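Exoribonuclease II, mitochondrial (Candida glabrata, PDB 6F3H) probably degrades RNA from the 3' end as the magnesium-dependent nuclease component of the mitochondrial RNA degradosome, mtEXO. Local coordinates at residues Y270-N281 and I316-D325; S750-L758 and L782-R790. The protein carries 1 engineered substitution. One frame throughout, in Å; residues are numbered along the deposited sequence.

A long chain can be held together by quite different contacts, and two of them follow one another here. Contact 1 joins helices 251-281 and 311-322 within an all-helical region; it closes long before contact 2 opens, where helix 725-761 receives the loop joining strands 778-782 and 790-794. Between them in sequence comes the RNB region, with the magnesium ligands D401 and D410. The two share no helix or strand. The centres of contact 1 and contact 2 are about 33 Å apart. Contact 1 lies about 28 Å from the RNA at its nearest atom, contact 2 only about 4 Å, so the second alone adjoins the RNA.

Contact 1 of 2, residues Y270-N281 and I316-D325; sequences YQEIKAFAKLVN and IISKIFRHID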
loop_
_atom_site.group_PDB
_atom_site.type_symbol
_atom_site.label_atom_id
_atom_site.label_comp_id
_atom_site.label_asym_id
_atom_site.label_seq_id
_atom_site.Cartn_x
_atom_site.Cartn_y
_atom_site.Cartn_z
ATOM N N TYR A 270 -29.014 -25.194 18.238
ATOM C CA TYR A 270 -29.013 -24.211 17.165
ATOM C C TYR A 270 -30.421 -23.670 16.934
ATOM O O TYR A 270 -30.868 -23.508 15.799
ATOM C CB TYR A 270 -28.420 -24.826 15.892
ATOM C CG TYR A 270 -27.191 -25.679 16.163
ATOM C CD1 TYR A 270 -25.944 -25.104 16.305
ATOM C CD2 TYR A 270 -27.277 -27.056 16.265
ATOM C CE1 TYR A 270 -24.818 -25.873 16.562
ATOM C CE2 TYR A 270 -26.151 -27.837 16.527
ATOM C CZ TYR A 270 -24.922 -27.233 16.676
ATOM O OH TYR A 270 -23.781 -27.970 16.934
ATOM N N GLN A 271 -31.150 -23.439 18.026
ATOM C CA GLN A 271 -32.534 -23.011 17.888
ATOM C C GLN A 271 -32.628 -21.652 17.235
ATOM O O GLN A 271 -33.517 -21.410 16.415
ATOM C CB GLN A 271 -33.235 -22.983 19.233
ATOM C CG GLN A 271 -34.702 -22.623 19.085
ATOM C CD GLN A 271 -35.396 -22.440 20.418
ATOM O OE1 GLN A 271 -34.779 -22.579 21.475
ATOM N NE2 GLN A 271 -36.699 -22.153 20.377
ATOM N N GLU A 272 -31.744 -20.737 17.614
ATOM C CA GLU A 272 -31.827 -19.386 17.076
ATOM C C GLU A 272 -31.368 -19.320 15.633
ATOM O O GLU A 272 -31.839 -18.475 14.876
ATOM C CB GLU A 272 -31.059 -18.430 17.961
ATOM C CG GLU A 272 -31.724 -18.393 19.301
ATOM C CD GLU A 272 -32.979 -17.552 19.250
ATOM O OE1 GLU A 272 -32.853 -16.314 19.297
ATOM O OE2 GLU A 272 -34.089 -18.124 19.118
ATOM N N ILE A 273 -30.424 -20.164 15.247
ATOM C CA ILE A 273 -30.169 -20.349 13.828
ATOM C C ILE A 273 -31.458 -20.738 13.131
ATOM O O ILE A 273 -31.811 -20.198 12.077
ATOM C CB ILE A 273 -29.098 -21.435 13.628
ATOM C CG1 ILE A 273 -27.746 -20.986 14.162
ATOM C CG2 ILE A 273 -29.011 -21.850 12.160
ATOM C CD1 ILE A 273 -26.619 -21.910 13.764
ATOM N N LYS A 274 -32.187 -21.677 13.726
ATOM C CA LYS A 274 -33.379 -22.217 13.095
ATOM C C LYS A 274 -34.481 -21.173 13.024
ATOM O O LYS A 274 -35.144 -21.032 11.994
ATOM C CB LYS A 274 -33.856 -23.445 13.876
ATOM C CG LYS A 274 -32.985 -24.664 13.717
ATOM C CD LYS A 274 -33.305 -25.667 14.790
ATOM C CE LYS A 274 -32.323 -26.815 14.807
ATOM N NZ LYS A 274 -32.457 -27.529 16.107
ATOM N N ALA A 275 -34.685 -20.436 14.114
ATOM C CA ALA A 275 -35.697 -19.395 14.126
ATOM C C ALA A 275 -35.402 -18.348 13.065
ATOM O O ALA A 275 -36.305 -17.904 12.347
ATOM C CB ALA A 275 -35.753 -18.767 15.515
ATOM N N PHE A 276 -34.133 -17.968 12.935
ATOM C CA PHE A 276 -33.720 -16.980 11.943
ATOM C C PHE A 276 -33.962 -17.474 10.528
ATOM O O PHE A 276 -34.542 -16.769 9.701
ATOM C CB PHE A 276 -32.248 -16.648 12.147
ATOM C CG PHE A 276 -31.676 -15.714 11.113
ATOM C CD1 PHE A 276 -31.747 -14.331 11.290
ATOM C CD2 PHE A 276 -31.038 -16.207 9.985
ATOM C CE1 PHE A 276 -31.231 -13.461 10.344
ATOM C CE2 PHE A 276 -30.506 -15.338 9.050
ATOM C CZ PHE A 276 -30.610 -13.963 9.233
ATOM N N ALA A 277 -33.447 -18.653 10.203
ATOM C CA ALA A 277 -33.615 -19.144 8.847
ATOM C C ALA A 277 -35.086 -19.227 8.471
ATOM O O ALA A 277 -35.446 -19.028 7.307
ATOM C CB ALA A 277 -32.958 -20.515 8.709
ATOM N N LYS A 278 -35.964 -19.439 9.440
ATOM C CA LYS A 278 -37.369 -19.491 9.090
ATOM C C LYS A 278 -37.827 -18.130 8.619
ATOM O O LYS A 278 -38.415 -18.002 7.541
ATOM C CB LYS A 278 -38.201 -19.961 10.267
ATOM C CG LYS A 278 -39.462 -20.611 9.779
ATOM C CD LYS A 278 -40.554 -20.557 10.807
ATOM C CE LYS A 278 -41.441 -21.779 10.673
ATOM N NZ LYS A 278 -40.763 -23.055 11.139
ATOM N N LEU A 279 -37.501 -17.092 9.396
ATOM C CA LEU A 279 -37.857 -15.719 9.046
ATOM C C LEU A 279 -37.378 -15.352 7.655
ATOM O O LEU A 279 -38.082 -14.676 6.893
ATOM C CB LEU A 279 -37.243 -14.765 10.064
ATOM C CG LEU A 279 -37.593 -15.070 11.513
ATOM C CD1 LEU A 279 -36.840 -14.182 12.450
ATOM C CD2 LEU A 279 -39.044 -14.818 11.686
ATOM N N VAL A 280 -36.172 -15.780 7.313
ATOM C CA VAL A 280 -35.635 -15.516 5.990
ATOM C C VAL A 280 -36.456 -16.222 4.919
ATOM O O VAL A 280 -36.769 -15.639 3.874
ATOM C CB VAL A 280 -34.163 -15.940 5.973
ATOM C CG1 VAL A 280 -33.603 -15.852 4.596
ATOM C CG2 VAL A 280 -33.411 -15.055 6.913
ATOM N N ASN A 281 -36.849 -17.475 5.172
ATOM C CA ASN A 281 -37.588 -18.216 4.164
ATOM C C ASN A 281 -39.000 -17.701 4.037
ATOM O O ASN A 281 -39.567 -17.714 2.943
ATOM C CB ASN A 281 -37.600 -19.689 4.511
ATOM C CG ASN A 281 -36.225 -20.233 4.683
ATOM O OD1 ASN A 281 -35.345 -19.995 3.850
ATOM N ND2 ASN A 281 -36.014 -20.973 5.761
ATOM N N ILE A 316 -20.587 -21.698 11.859
ATOM C CA ILE A 316 -21.867 -21.089 12.188
ATOM C C ILE A 316 -22.539 -20.605 10.924
ATOM O O ILE A 316 -23.698 -20.916 10.647
ATOM C CB ILE A 316 -21.668 -19.930 13.172
ATOM C CG1 ILE A 316 -21.341 -20.454 14.567
ATOM C CG2 ILE A 316 -22.925 -19.140 13.248
ATOM C CD1 ILE A 316 -22.468 -21.164 15.195
ATOM N N ILE A 317 -21.795 -19.875 10.109
ATOM C CA ILE A 317 -22.373 -19.300 8.904
ATOM C C ILE A 317 -22.758 -20.386 7.918
ATOM O O ILE A 317 -23.767 -20.274 7.224
ATOM C CB ILE A 317 -21.379 -18.296 8.303
ATOM C CG1 ILE A 317 -21.380 -17.008 9.142
ATOM C CG2 ILE A 317 -21.673 -18.082 6.864
ATOM C CD1 ILE A 317 -20.304 -16.022 8.835
ATOM N N SER A 318 -21.973 -21.464 7.846
ATOM C CA SER A 318 -22.341 -22.588 6.989
ATOM C C SER A 318 -23.683 -23.170 7.403
ATOM O O SER A 318 -24.552 -23.422 6.559
ATOM C CB SER A 318 -21.262 -23.669 7.056
ATOM O OG SER A 318 -20.059 -23.234 6.450
ATOM N N LYS A 319 -23.884 -23.335 8.714
ATOM C CA LYS A 319 -25.129 -23.882 9.240
ATOM C C LYS A 319 -26.310 -23.002 8.883
ATOM O O LYS A 319 -27.383 -23.491 8.515
ATOM C CB LYS A 319 -25.010 -24.032 10.756
ATOM C CG LYS A 319 -24.293 -25.306 11.218
ATOM C CD LYS A 319 -23.803 -25.248 12.650
ATOM C CE LYS A 319 -23.734 -26.642 13.252
ATOM N NZ LYS A 319 -23.787 -27.725 12.230
ATOM N N ILE A 320 -26.128 -21.697 8.977
ATOM C CA ILE A 320 -27.195 -20.768 8.638
ATOM C C ILE A 320 -27.561 -20.864 7.165
ATOM O O ILE A 320 -28.735 -20.950 6.808
ATOM C CB ILE A 320 -26.763 -19.343 8.988
ATOM C CG1 ILE A 320 -26.540 -19.229 10.482
ATOM C CG2 ILE A 320 -27.796 -18.381 8.491
ATOM C CD1 ILE A 320 -26.263 -17.857 10.901
ATOM N N PHE A 321 -26.573 -20.822 6.283
ATOM C CA PHE A 321 -26.893 -20.965 4.877
ATOM C C PHE A 321 -27.545 -22.300 4.624
ATOM O O PHE A 321 -28.475 -22.403 3.826
ATOM C CB PHE A 321 -25.638 -20.850 4.029
ATOM C CG PHE A 321 -25.120 -19.453 3.899
ATOM C CD1 PHE A 321 -25.966 -18.383 3.952
ATOM C CD2 PHE A 321 -23.785 -19.222 3.667
ATOM C CE1 PHE A 321 -25.494 -17.117 3.813
ATOM C CE2 PHE A 321 -23.314 -17.946 3.525
ATOM C CZ PHE A 321 -24.177 -16.898 3.604
ATOM N N ARG A 322 -27.086 -23.333 5.326
ATOM C CA ARG A 322 -27.658 -24.657 5.132
ATOM C C ARG A 322 -29.130 -24.659 5.495
ATOM O O ARG A 322 -29.904 -25.434 4.942
ATOM C CB ARG A 322 -26.876 -25.688 5.956
ATOM C CG ARG A 322 -27.141 -27.110 5.529
ATOM C CD ARG A 322 -26.599 -28.268 6.389
ATOM N NE ARG A 322 -26.181 -28.007 7.763
ATOM C CZ ARG A 322 -27.002 -28.048 8.803
ATOM N NH1 ARG A 322 -28.291 -28.290 8.600
ATOM N NH2 ARG A 322 -26.541 -27.839 10.034
ATOM N N HIS A 323 -29.545 -23.779 6.380
ATOM C CA HIS A 323 -30.936 -23.713 6.772
ATOM C C HIS A 323 -31.772 -22.761 5.936
ATOM O O HIS A 323 -32.931 -22.536 6.287
ATOM C CB HIS A 323 -31.047 -23.332 8.234
ATOM C CG HIS A 323 -30.739 -24.456 9.162
ATOM N ND1 HIS A 323 -29.451 -24.800 9.503
ATOM C CD2 HIS A 323 -31.542 -25.351 9.775
ATOM C CE1 HIS A 323 -29.473 -25.834 10.320
ATOM N NE2 HIS A 323 -30.731 -26.191 10.497
ATOM N N ILE A 324 -31.218 -22.132 4.902
ATOM C CA ILE A 324 -31.957 -21.164 4.095
ATOM C C ILE A 324 -32.079 -21.685 2.671
ATOM O O ILE A 324 -31.071 -22.030 2.050
ATOM C CB ILE A 324 -31.285 -19.781 4.116
ATOM C CG1 ILE A 324 -31.390 -19.171 5.506
ATOM C CG2 ILE A 324 -31.963 -18.864 3.138
ATOM C CD1 ILE A 324 -30.343 -18.200 5.785
ATOM N N ASP A 325 -33.300 -21.679 2.133
ATOM C CA ASP A 325 -33.579 -22.412 0.899
ATOM C C ASP A 325 -32.698 -21.956 -0.244
ATOM O O ASP A 325 -31.991 -22.756 -0.862
ATOM C CB ASP A 325 -35.037 -22.239 0.503
ATOM C CG ASP A 325 -35.967 -22.769 1.539
ATOM O OD1 ASP A 325 -35.917 -22.269 2.674
ATOM O OD2 ASP A 325 -36.741 -23.692 1.221
#
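K319 reaches across to Y270 and I273. Its CB lies against the CD1 methyl of I273 at 4.0 Å; farther out, CD nears the rim of the Y270 ring. CE then settles over one face of that ring, 3.9 Å from the centroid. A bend at the last torsion (chi4 16°) keeps NZ above the same face, 4.9 Å from the centroid, as a cation-pi partner. Below this polar end the interface turns apolar. I273 sends CG2 to CG1 of I320 at 4.0 Å, and the F276 ring takes I320 CG2 and I324 CD1 obliquely. H323, just past the end of the helix, donates from ND1 back to K319 O, the acceptor lying in the ring plane, which fixes how the imidazole is turned next to I273 CG2. The small A277 lets the chain at I324 come within 5.4 Å, CA to CA. Beyond it D325 N bonds to N281 OD1 at 3.2 Å, but the two side chains sit too close in the model, so the detail there is doubtful. With axes crossing at -42° and 9.5 Å apart, this is helix-against-helix packing in an all-helical bundle, whose neighbouring helices 285-291 and 293-303 also cover F276.

Contact 2 of 2, residues S750-L758 and L782-R790; sequences STYWTLKHL and LFPEYSYAR
T751 and Y788 bring the two backbones within 4.8 Å, CA to CA, and one turn later T754 faces A789. The first segment is regular helix; the second is the loop between strands 778-782 and 790-794 of a five-stranded sheet whose first and last strands also pair, consistent with the C-terminal S1 domain, an OB fold, of RNase II-like enzymes. F783 N bonds to A789 O and Y786 N to F783 O, folding the loop back. Y788 crosses T751 and T754 at about a right angle, its CB against both hydroxyls, 3.4 Å from T754 OG1; the T751 hydroxyl bonds to R747 O. T754 is divided between helix and loop. Its hydroxyl turns back to S750 O, 2.9 Å from OG1, an oxygen that also accepts T754 N. The CG2 methyl, anti to the backbone nitrogen, meets CB of A789 at 3.5 Å and CD2 of Y786 at 3.9 Å. L758 forks between two aromatic rings, lying antiparallel to each of them: CD1 approaches F783 CE2 at 3.9 Å, and CD2 approaches Y786 CZ at 3.8 Å. F783 is itself stacked on H766, while F596 meets both H757 and Y786. R790 packs on an adenine base of the bound RNA. H757 NE2 donates weakly to Y786 OH, 3.3 Å away and bent at 132°, with the hydroxyl oxygen at the imidazole edge and in its plane.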
loop_
_atom_site.group_PDB
_atom_site.type_symbol
_atom_site.label_atom_id
_atom_site.label_comp_id
_atom_site.label_asym_id
_atom_site.label_seq_id
_atom_site.Cartn_x
_atom_site.Cartn_y
_atom_site.Cartn_z
ATOM N N SER A 750 -11.654 -1.853 -6.129
ATOM C CA SER A 750 -11.784 -1.685 -7.562
ATOM C C SER A 750 -12.126 -2.998 -8.226
ATOM O O SER A 750 -12.968 -3.052 -9.125
ATOM C CB SER A 750 -10.498 -1.103 -8.110
ATOM O OG SER A 750 -10.269 0.193 -7.573
ATOM N N THR A 751 -11.485 -4.074 -7.793
ATOM C CA THR A 751 -11.904 -5.413 -8.197
ATOM C C THR A 751 -13.383 -5.636 -7.945
ATOM O O THR A 751 -14.101 -6.146 -8.810
ATOM C CB THR A 751 -11.093 -6.445 -7.471
ATOM O OG1 THR A 751 -9.715 -6.186 -7.729
ATOM C CG2 THR A 751 -11.430 -7.757 -8.000
ATOM N N TYR A 752 -13.852 -5.305 -6.736
ATOM C CA TYR A 752 -15.260 -5.510 -6.437
ATOM C C TYR A 752 -16.102 -4.862 -7.502
ATOM O O TYR A 752 -17.035 -5.475 -8.017
ATOM C CB TYR A 752 -15.605 -4.939 -5.066
ATOM C CG TYR A 752 -17.091 -4.764 -4.774
ATOM C CD1 TYR A 752 -17.934 -5.863 -4.619
ATOM C CD2 TYR A 752 -17.644 -3.508 -4.604
ATOM C CE1 TYR A 752 -19.294 -5.701 -4.320
ATOM C CE2 TYR A 752 -19.005 -3.344 -4.308
ATOM C CZ TYR A 752 -19.815 -4.422 -4.173
ATOM O OH TYR A 752 -21.130 -4.138 -3.886
ATOM N N TRP A 753 -15.724 -3.644 -7.909
ATOM C CA TRP A 753 -16.506 -2.889 -8.879
ATOM C C TRP A 753 -16.275 -3.370 -10.310
ATOM O O TRP A 753 -17.217 -3.401 -11.109
ATOM C CB TRP A 753 -16.204 -1.402 -8.756
ATOM C CG TRP A 753 -16.710 -0.788 -7.487
ATOM C CD1 TRP A 753 -15.953 -0.327 -6.461
ATOM C CD2 TRP A 753 -18.082 -0.584 -7.096
ATOM N NE1 TRP A 753 -16.760 0.177 -5.466
ATOM C CE2 TRP A 753 -18.069 0.021 -5.828
ATOM C CE3 TRP A 753 -19.310 -0.846 -7.697
ATOM C CZ2 TRP A 753 -19.227 0.364 -5.148
ATOM C CZ3 TRP A 753 -20.467 -0.501 -7.016
ATOM C CH2 TRP A 753 -20.415 0.094 -5.755
ATOM N N THR A 754 -15.038 -3.690 -10.682
ATOM C CA THR A 754 -14.828 -4.335 -11.972
ATOM C C THR A 754 -15.774 -5.507 -12.135
ATOM O O THR A 754 -16.497 -5.601 -13.130
ATOM C CB THR A 754 -13.399 -4.841 -12.090
ATOM O OG1 THR A 754 -12.501 -3.766 -11.845
ATOM C CG2 THR A 754 -13.154 -5.392 -13.471
ATOM N N LEU A 755 -15.809 -6.394 -11.128
ATOM C CA LEU A 755 -16.603 -7.616 -11.221
ATOM C C LEU A 755 -18.095 -7.328 -11.172
ATOM O O LEU A 755 -18.862 -7.902 -11.954
ATOM C CB LEU A 755 -16.227 -8.578 -10.106
ATOM C CG LEU A 755 -14.784 -9.078 -10.021
ATOM C CD1 LEU A 755 -14.685 -10.230 -9.039
ATOM C CD2 LEU A 755 -14.241 -9.489 -11.358
ATOM N N LYS A 756 -18.527 -6.430 -10.279
ATOM C CA LYS A 756 -19.951 -6.106 -10.173
ATOM C C LYS A 756 -20.486 -5.600 -11.505
ATOM O O LYS A 756 -21.659 -5.803 -11.830
ATOM C CB LYS A 756 -20.162 -5.056 -9.073
ATOM C CG LYS A 756 -21.603 -4.845 -8.575
ATOM C CD LYS A 756 -21.666 -4.344 -7.101
ATOM C CE LYS A 756 -23.117 -4.018 -6.628
ATOM N NZ LYS A 756 -23.244 -2.885 -5.621
ATOM N N HIS A 757 -19.627 -4.982 -12.302
ATOM C CA HIS A 757 -20.012 -4.558 -13.637
ATOM C C HIS A 757 -20.089 -5.742 -14.588
ATOM O O HIS A 757 -21.056 -5.884 -15.341
ATOM C CB HIS A 757 -19.009 -3.539 -14.148
ATOM C CG HIS A 757 -18.995 -3.425 -15.631
ATOM N ND1 HIS A 757 -20.009 -2.811 -16.330
ATOM C CD2 HIS A 757 -18.097 -3.846 -16.551
ATOM C CE1 HIS A 757 -19.734 -2.856 -17.619
ATOM N NE2 HIS A 757 -18.578 -3.476 -17.780
ATOM N N LEU A 758 -19.077 -6.609 -14.555
ATOM C CA LEU A 758 -19.090 -7.789 -15.408
ATOM C C LEU A 758 -20.317 -8.627 -15.128
ATOM O O LEU A 758 -20.821 -9.317 -16.023
ATOM C CB LEU A 758 -17.836 -8.622 -15.182
ATOM C CG LEU A 758 -16.549 -7.909 -15.569
ATOM C CD1 LEU A 758 -15.438 -8.922 -15.675
ATOM C CD2 LEU A 758 -16.707 -7.120 -16.853
ATOM N N LEU A 782 -5.676 -12.643 -16.675
ATOM C CA LEU A 782 -6.211 -11.301 -16.506
ATOM C C LEU A 782 -6.921 -10.858 -17.771
ATOM O O LEU A 782 -6.741 -11.429 -18.850
ATOM C CB LEU A 782 -5.106 -10.302 -16.155
ATOM C CG LEU A 782 -3.848 -10.304 -17.028
ATOM C CD1 LEU A 782 -4.038 -9.745 -18.440
ATOM C CD2 LEU A 782 -2.746 -9.567 -16.312
ATOM N N PHE A 783 -7.719 -9.806 -17.621
ATOM C CA PHE A 783 -8.335 -9.206 -18.792
ATOM C C PHE A 783 -7.492 -8.066 -19.311
ATOM O O PHE A 783 -7.138 -7.164 -18.544
ATOM C CB PHE A 783 -9.719 -8.668 -18.506
ATOM C CG PHE A 783 -10.734 -9.710 -18.393
ATOM C CD1 PHE A 783 -10.360 -11.040 -18.302
ATOM C CD2 PHE A 783 -12.069 -9.384 -18.448
ATOM C CE1 PHE A 783 -11.298 -12.030 -18.206
ATOM C CE2 PHE A 783 -13.019 -10.366 -18.366
ATOM C CZ PHE A 783 -12.630 -11.698 -18.243
ATOM N N PRO A 784 -7.167 -8.066 -20.589
ATOM C CA PRO A 784 -6.514 -6.888 -21.139
ATOM C C PRO A 784 -7.397 -5.670 -21.002
ATOM O O PRO A 784 -6.913 -4.576 -20.683
ATOM C CB PRO A 784 -6.285 -7.286 -22.596
ATOM C CG PRO A 784 -6.334 -8.782 -22.579
ATOM C CD PRO A 784 -7.384 -9.104 -21.600
ATOM N N GLU A 785 -8.704 -5.834 -21.203
ATOM C CA GLU A 785 -9.563 -4.667 -21.144
ATOM C C GLU A 785 -9.671 -4.111 -19.728
ATOM O O GLU A 785 -9.932 -2.913 -19.570
ATOM C CB GLU A 785 -10.945 -5.020 -21.709
ATOM N N TYR A 786 -9.421 -4.923 -18.698
ATOM C CA TYR A 786 -9.617 -4.484 -17.322
ATOM C C TYR A 786 -8.423 -4.863 -16.471
ATOM O O TYR A 786 -7.996 -6.023 -16.468
ATOM C CB TYR A 786 -10.845 -5.088 -16.670
ATOM C CG TYR A 786 -12.140 -4.883 -17.380
ATOM C CD1 TYR A 786 -12.529 -5.713 -18.428
ATOM C CD2 TYR A 786 -12.986 -3.853 -16.999
ATOM C CE1 TYR A 786 -13.739 -5.522 -19.056
ATOM C CE2 TYR A 786 -14.182 -3.654 -17.616
ATOM C CZ TYR A 786 -14.557 -4.483 -18.640
ATOM O OH TYR A 786 -15.763 -4.247 -19.243
ATOM N N SER A 787 -7.962 -3.918 -15.665
ATOM C CA SER A 787 -6.804 -4.190 -14.832
ATOM C C SER A 787 -7.156 -5.030 -13.605
ATOM O O SER A 787 -6.347 -5.867 -13.186
ATOM C CB SER A 787 -6.162 -2.864 -14.419
ATOM O OG SER A 787 -5.581 -2.203 -15.534
ATOM N N TYR A 788 -8.353 -4.852 -13.035
ATOM C CA TYR A 788 -8.721 -5.477 -11.769
ATOM C C TYR A 788 -9.666 -6.644 -11.943
ATOM O O TYR A 788 -10.282 -7.094 -10.978
ATOM C CB TYR A 788 -9.344 -4.445 -10.841
ATOM C CG TYR A 788 -8.342 -3.408 -10.448
ATOM C CD1 TYR A 788 -7.042 -3.767 -10.118
ATOM C CD2 TYR A 788 -8.684 -2.068 -10.432
ATOM C CE1 TYR A 788 -6.110 -2.814 -9.759
ATOM C CE2 TYR A 788 -7.773 -1.100 -10.072
ATOM C CZ TYR A 788 -6.483 -1.472 -9.737
ATOM O OH TYR A 788 -5.566 -0.499 -9.386
ATOM N N ALA A 789 -9.795 -7.132 -13.150
ATOM C CA ALA A 789 -10.503 -8.359 -13.418
ATOM C C ALA A 789 -9.422 -9.413 -13.589
ATOM O O ALA A 789 -8.944 -9.658 -14.696
ATOM C CB ALA A 789 -11.386 -8.231 -14.649
ATOM N N ARG A 790 -8.978 -9.981 -12.473
ATOM C CA ARG A 790 -8.057 -11.110 -12.470
ATOM C C ARG A 790 -8.791 -12.363 -12.005
ATOM O O ARG A 790 -9.518 -12.327 -11.006
ATOM C CB ARG A 790 -6.852 -10.844 -11.573
ATOM C CG ARG A 790 -5.747 -10.100 -12.248
ATOM C CD ARG A 790 -4.990 -9.264 -11.240
ATOM N NE ARG A 790 -3.906 -8.487 -11.848
ATOM C CZ ARG A 790 -2.711 -8.980 -12.187
ATOM N NH1 ARG A 790 -2.410 -10.263 -11.971
ATOM N NH2 ARG A 790 -1.804 -8.179 -12.734
#